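Local coordinates for protein archease (Thermotoga maritima, PDB 1J5U) that probably activates the tRNA-splicing ligase RtcB by promoting its guanylylation, may also act as a chaperone, and binds calcium, at residues N41-E46 with D71-W76; W87-K90 with E95-V98. One frame throughout, in Å; residues are numbered along the deposited sequence.

Contact 1: N41-E46 with D71-W76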
loop_
_atom_site.group_PDB
_atom_site.type_symbol
_atom_site.label_atom_id
_atom_site.label_comp_id
_atom_site.label_asym_id
_atom_site.label_seq_id
_atom_site.Cartn_x
_atom_site.Cartn_y
_atom_site.Cartn_z
ATOM N N ASN A 41 -2.134 5.768 2.804
ATOM C CA ASN A 41 -3.462 6.175 3.259
ATOM C C ASN A 41 -4.478 5.031 3.145
ATOM O O ASN A 41 -5.268 4.814 4.055
ATOM C CB ASN A 41 -3.957 7.398 2.458
ATOM C CG ASN A 41 -3.162 8.649 2.764
ATOM O OD1 ASN A 41 -2.449 8.704 3.767
ATOM N ND2 ASN A 41 -3.286 9.668 1.909
ATOM N N ILE A 42 -4.445 4.305 2.035
ATOM C CA ILE A 42 -5.356 3.187 1.810
ATOM C C ILE A 42 -5.184 2.096 2.872
ATOM O O ILE A 42 -6.174 1.630 3.457
ATOM C CB ILE A 42 -5.144 2.562 0.391
ATOM C CG1 ILE A 42 -5.621 3.545 -0.699
ATOM C CG2 ILE A 42 -5.903 1.219 0.283
ATOM C CD1 ILE A 42 -5.361 3.068 -2.128
ATOM N N LEU A 43 -3.930 1.700 3.124
ATOM C CA LEU A 43 -3.624 0.669 4.114
ATOM C C LEU A 43 -4.152 1.014 5.517
ATOM O O LEU A 43 -4.786 0.179 6.180
ATOM C CB LEU A 43 -2.089 0.409 4.165
ATOM C CG LEU A 43 -1.444 -0.215 2.912
ATOM C CD1 LEU A 43 0.071 -0.376 3.137
ATOM C CD2 LEU A 43 -2.079 -1.594 2.614
ATOM N N LEU A 44 -3.905 2.240 5.963
ATOM C CA LEU A 44 -4.351 2.706 7.284
ATOM C C LEU A 44 -5.881 2.793 7.390
ATOM O O LEU A 44 -6.483 2.388 8.392
ATOM C CB LEU A 44 -3.780 4.097 7.566
ATOM C CG LEU A 44 -2.251 4.176 7.626
ATOM C CD1 LEU A 44 -1.802 5.617 7.844
ATOM C CD2 LEU A 44 -1.771 3.286 8.750
ATOM N N GLU A 45 -6.491 3.336 6.350
ATOM C CA GLU A 45 -7.938 3.502 6.307
ATOM C C GLU A 45 -8.676 2.172 6.176
ATOM O O GLU A 45 -9.599 1.890 6.939
ATOM C CB GLU A 45 -8.299 4.424 5.139
ATOM C CG GLU A 45 -9.752 4.345 4.675
ATOM C CD GLU A 45 -9.940 5.012 3.319
ATOM O OE1 GLU A 45 -9.585 6.201 3.198
ATOM O OE2 GLU A 45 -10.432 4.344 2.381
ATOM N N GLU A 46 -8.251 1.351 5.220
ATOM C CA GLU A 46 -8.887 0.068 4.968
ATOM C C GLU A 46 -8.773 -0.868 6.169
ATOM O O GLU A 46 -9.725 -1.591 6.514
ATOM C CB GLU A 46 -8.257 -0.554 3.713
ATOM C CG GLU A 46 -8.828 -1.871 3.264
ATOM C CD GLU A 46 -10.318 -1.812 3.030
ATOM O OE1 GLU A 46 -10.811 -0.810 2.469
ATOM O OE2 GLU A 46 -10.993 -2.781 3.399
ATOM N N ASP A 71 7.129 -3.707 -4.617
ATOM C CA ASP A 71 8.006 -4.144 -3.537
ATOM C C ASP A 71 7.853 -3.309 -2.276
ATOM O O ASP A 71 7.894 -3.822 -1.169
ATOM C CB ASP A 71 9.483 -4.058 -3.953
ATOM C CG ASP A 71 9.839 -5.067 -5.015
ATOM O OD1 ASP A 71 9.042 -5.995 -5.212
ATOM O OD2 ASP A 71 10.910 -4.931 -5.634
ATOM N N THR A 72 7.727 -2.005 -2.446
ATOM C CA THR A 72 7.609 -1.113 -1.293
ATOM C C THR A 72 6.309 -1.295 -0.516
ATOM O O THR A 72 6.306 -1.440 0.703
ATOM C CB THR A 72 7.718 0.359 -1.745
ATOM O OG1 THR A 72 8.992 0.568 -2.361
ATOM C CG2 THR A 72 7.575 1.316 -0.559
ATOM N N VAL A 73 5.188 -1.264 -1.221
ATOM C CA VAL A 73 3.916 -1.389 -0.532
ATOM C C VAL A 73 3.800 -2.791 0.101
ATOM O O VAL A 73 3.286 -2.935 1.199
ATOM C CB VAL A 73 2.740 -1.102 -1.526
ATOM C CG1 VAL A 73 1.407 -1.388 -0.872
ATOM C CG2 VAL A 73 2.809 0.371 -2.019
ATOM N N ASN A 74 4.279 -3.827 -0.578
ATOM C CA ASN A 74 4.167 -5.145 0.029
ATOM C C ASN A 74 5.073 -5.286 1.225
ATOM O O ASN A 74 4.779 -6.053 2.131
ATOM C CB ASN A 74 4.399 -6.255 -0.994
ATOM C CG ASN A 74 3.136 -6.540 -1.803
ATOM O OD1 ASN A 74 2.062 -6.695 -1.227
ATOM N ND2 ASN A 74 3.255 -6.593 -3.117
ATOM N N ASP A 75 6.165 -4.535 1.246
ATOM C CA ASP A 75 7.023 -4.614 2.410
ATOM C C ASP A 75 6.297 -3.932 3.569
ATOM O O ASP A 75 6.391 -4.379 4.698
ATOM C CB ASP A 75 8.378 -3.946 2.181
ATOM C CG ASP A 75 9.310 -4.196 3.350
ATOM O OD1 ASP A 75 9.605 -3.267 4.119
ATOM O OD2 ASP A 75 9.691 -5.358 3.520
ATOM N N TRP A 76 5.538 -2.872 3.280
ATOM C CA TRP A 76 4.767 -2.189 4.313
ATOM C C TRP A 76 3.719 -3.135 4.914
ATOM O O TRP A 76 3.428 -3.072 6.100
ATOM C CB TRP A 76 4.021 -0.972 3.762
ATOM C CG TRP A 76 4.887 0.175 3.335
ATOM C CD1 TRP A 76 6.243 0.309 3.521
ATOM C CD2 TRP A 76 4.458 1.340 2.626
ATOM N NE1 TRP A 76 6.679 1.485 2.966
ATOM C CE2 TRP A 76 5.604 2.141 2.411
ATOM C CE3 TRP A 76 3.207 1.792 2.152
ATOM C CZ2 TRP A 76 5.544 3.375 1.738
ATOM C CZ3 TRP A 76 3.149 3.030 1.484
ATOM C CH2 TRP A 76 4.312 3.800 1.285
#
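Leu43 reaches out from helix 32-47 and sets one methyl, CD1, against the indole of Trp76 on helix 66-81. CD1 arrives at the rim of the ring and lies in its plane, 3.9 Å from Trp76 CE3. It also touches the stem of the same side chain, with Leu43 CD1 4.0 Å from Trp76 CB. The two side chains cross at about a right angle, and the methyl settles into the corner between CB and the benzene part of the indole. Leu43 gets there by stretching: chi2 of 179° puts CD1 at the far end of an extended chain, which lets one methyl bridge two helices whose nearest CA atoms, those of Leu43 and Trp76, are 8.9 Å apart. In Trp76 a chi2 of -8° turns CE3 away from its own CA and so presents that edge to the leucine. One face of the indole leans back on its own helix, with Thr72 O 3.3 Å above the ring plane, toward the rim. Val73 adds a lighter touch one turn earlier, where its CG1 lies 4.3 Å from Leu43 CD1.

The contact between the two segments is wholly apolar and buried; it is small, and other residues of the core pack round the same side chains. Tyr60 meets Trp76 edge-to-face, Phe100 packs against it nearly perpendicularly, and Ile111 leans on Leu43. Val73 continues the helix pairing onto Leu36 and Ala39. The bound calcium ion lies about 14 Å from the Leu43 side chain, away from this packing. This is helix-to-helix packing in the hydrophobic core near the middle of the archease fold, where a leucine end meets an aromatic edge between the two long helices.

Contact 2: W87-K90 with E95-V98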
loop_
_atom_site.group_PDB
_atom_site.type_symbol
_atom_site.label_atom_id
_atom_site.label_comp_id
_atom_site.label_asym_id
_atom_site.label_seq_id
_atom_site.Cartn_x
_atom_site.Cartn_y
_atom_site.Cartn_z
ATOM N N TRP A 87 3.793 5.590 8.229
ATOM C CA TRP A 87 3.169 6.825 8.689
ATOM C C TRP A 87 3.613 8.077 7.930
ATOM O O TRP A 87 2.778 8.868 7.447
ATOM C CB TRP A 87 3.443 6.979 10.201
ATOM C CG TRP A 87 2.990 8.282 10.797
ATOM C CD1 TRP A 87 1.720 8.800 10.796
ATOM C CD2 TRP A 87 3.805 9.225 11.493
ATOM N NE1 TRP A 87 1.702 10.008 11.448
ATOM C CE2 TRP A 87 2.968 10.294 11.886
ATOM C CE3 TRP A 87 5.166 9.269 11.825
ATOM C CZ2 TRP A 87 3.448 11.401 12.598
ATOM C CZ3 TRP A 87 5.648 10.372 12.536
ATOM C CH2 TRP A 87 4.786 11.423 12.915
ATOM N N ARG A 88 4.925 8.268 7.830
ATOM C CA ARG A 88 5.452 9.423 7.122
ATOM C C ARG A 88 6.482 8.992 6.088
ATOM O O ARG A 88 7.119 7.952 6.231
ATOM C CB ARG A 88 6.076 10.414 8.112
ATOM C CG ARG A 88 5.026 11.174 8.933
ATOM C CD ARG A 88 4.328 12.238 8.078
ATOM N NE ARG A 88 3.188 12.868 8.746
ATOM C CZ ARG A 88 1.950 12.373 8.756
ATOM N NH1 ARG A 88 1.676 11.231 8.133
ATOM N NH2 ARG A 88 0.980 13.027 9.383
ATOM N N ILE A 89 6.616 9.794 5.045
ATOM C CA ILE A 89 7.553 9.504 3.976
ATOM C C ILE A 89 8.349 10.760 3.678
ATOM O O ILE A 89 7.783 11.846 3.467
ATOM C CB ILE A 89 6.825 9.046 2.699
ATOM C CG1 ILE A 89 5.896 7.866 3.035
ATOM C CG2 ILE A 89 7.868 8.650 1.635
ATOM C CD1 ILE A 89 4.907 7.512 1.932
ATOM N N LYS A 90 9.666 10.600 3.660
ATOM C CA LYS A 90 10.576 11.717 3.423
ATOM C C LYS A 90 11.633 11.337 2.394
ATOM O O LYS A 90 12.351 10.360 2.570
ATOM C CB LYS A 90 11.229 12.102 4.757
ATOM C CG LYS A 90 12.328 13.164 4.685
ATOM C CD LYS A 90 12.903 13.408 6.090
ATOM C CE LYS A 90 14.245 14.108 6.021
ATOM N NZ LYS A 90 14.180 15.256 5.062
ATOM N N GLU A 95 16.275 8.084 -2.620
ATOM C CA GLU A 95 15.668 7.094 -1.742
ATOM C C GLU A 95 14.581 7.721 -0.898
ATOM O O GLU A 95 14.515 8.933 -0.773
ATOM C CB GLU A 95 16.678 6.521 -0.784
ATOM C CG GLU A 95 17.802 5.765 -1.414
ATOM C CD GLU A 95 18.745 5.301 -0.355
ATOM O OE1 GLU A 95 18.558 4.165 0.151
ATOM O OE2 GLU A 95 19.653 6.095 -0.010
ATOM N N LEU A 96 13.737 6.878 -0.314
ATOM C CA LEU A 96 12.674 7.370 0.539
ATOM C C LEU A 96 12.815 6.803 1.938
ATOM O O LEU A 96 12.941 5.583 2.117
ATOM C CB LEU A 96 11.315 6.970 -0.025
ATOM C CG LEU A 96 11.006 7.546 -1.406
ATOM C CD1 LEU A 96 9.747 6.835 -1.923
ATOM C CD2 LEU A 96 10.780 9.072 -1.326
ATOM N N LYS A 97 12.808 7.693 2.922
ATOM C CA LYS A 97 12.873 7.281 4.318
ATOM C C LYS A 97 11.435 7.237 4.822
ATOM O O LYS A 97 10.716 8.252 4.842
ATOM C CB LYS A 97 13.678 8.268 5.167
ATOM C CG LYS A 97 13.554 7.999 6.658
ATOM C CD LYS A 97 14.209 9.094 7.524
ATOM C CE LYS A 97 15.698 8.919 7.667
ATOM N NZ LYS A 97 16.274 9.901 8.674
ATOM N N VAL A 98 11.019 6.043 5.213
ATOM C CA VAL A 98 9.670 5.818 5.710
ATOM C C VAL A 98 9.666 5.656 7.226
ATOM O O VAL A 98 10.374 4.813 7.769
ATOM C CB VAL A 98 9.073 4.545 5.049
ATOM C CG1 VAL A 98 7.681 4.209 5.660
ATOM C CG2 VAL A 98 8.954 4.780 3.545
#
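Arg88 meets Val98 from within a classic beta bulge, in which it and Trp87 both face Thr99. Trp87 turns its ring out of the strand pairing, and Arg88 folds back over it: Arg88 CG stands 3.4 Å above the plane of the Trp87 ring, over its centre. Arg88 NH1 then donates to Trp87 O at 2.7 Å, from 42° out of the carbonyl plane. The Trp87 ring also has a cation-pi partner in Arg101. Across the strands, Arg88 O receives a CA-H...O contact, 3.4 Å from Val98 CA.

Ile89 forms a non-hydrogen-bonded pair with Val98, both side chains on the same sheet face. Ile89 leans CG2 on Leu96 CD2 at 4.2 Å; its chi1 of -54° sets CG1 beside the backbone N and leaves CG2 to point toward the leucine. Ile89 CG1 lies 4.4 Å from Val98 CG2. This face packs onto helices 32-47 and 66-81.

Lys90 closes the hydrogen-bonded pair with Lys97: Lys90 N gives to Lys97 O at 2.8 Å, and Lys97 N returns to Lys90 O at 2.7 Å. Both lysines occupy the other face, where Lys90 NZ and Lys97 NZ stay 6.8 Å apart; long, weak ion pairs to Glu92 and Glu57 may temper the charge on Lys97. Strands 84-92 and 95-105 thus make an antiparallel beta hairpin with a classic bulge.

From the N terminus, the chain runs through strand 23-29 and helix 32-47, makes strands 50-52 and 54-61, and returns in helix 66-81, where contact 1 closes that long excursion. Contact 2 comes next in series: helix 66-81 leads straight into strand 84-92, and the hairpin closes over a short turn to strand 95-105. The loops neither nest nor cross, yet Trp76 of contact 1 reaches contact 2. Its CH2 lies 3.8 Å from Ile89 CD1, and its NE1 lies 4.0 Å from Val98 CG1. One indole therefore ties the helix pair to the antiparallel sheet that holds the hairpin, so that contact 1 and the Ile89/Val98 face of contact 2 pack into one core.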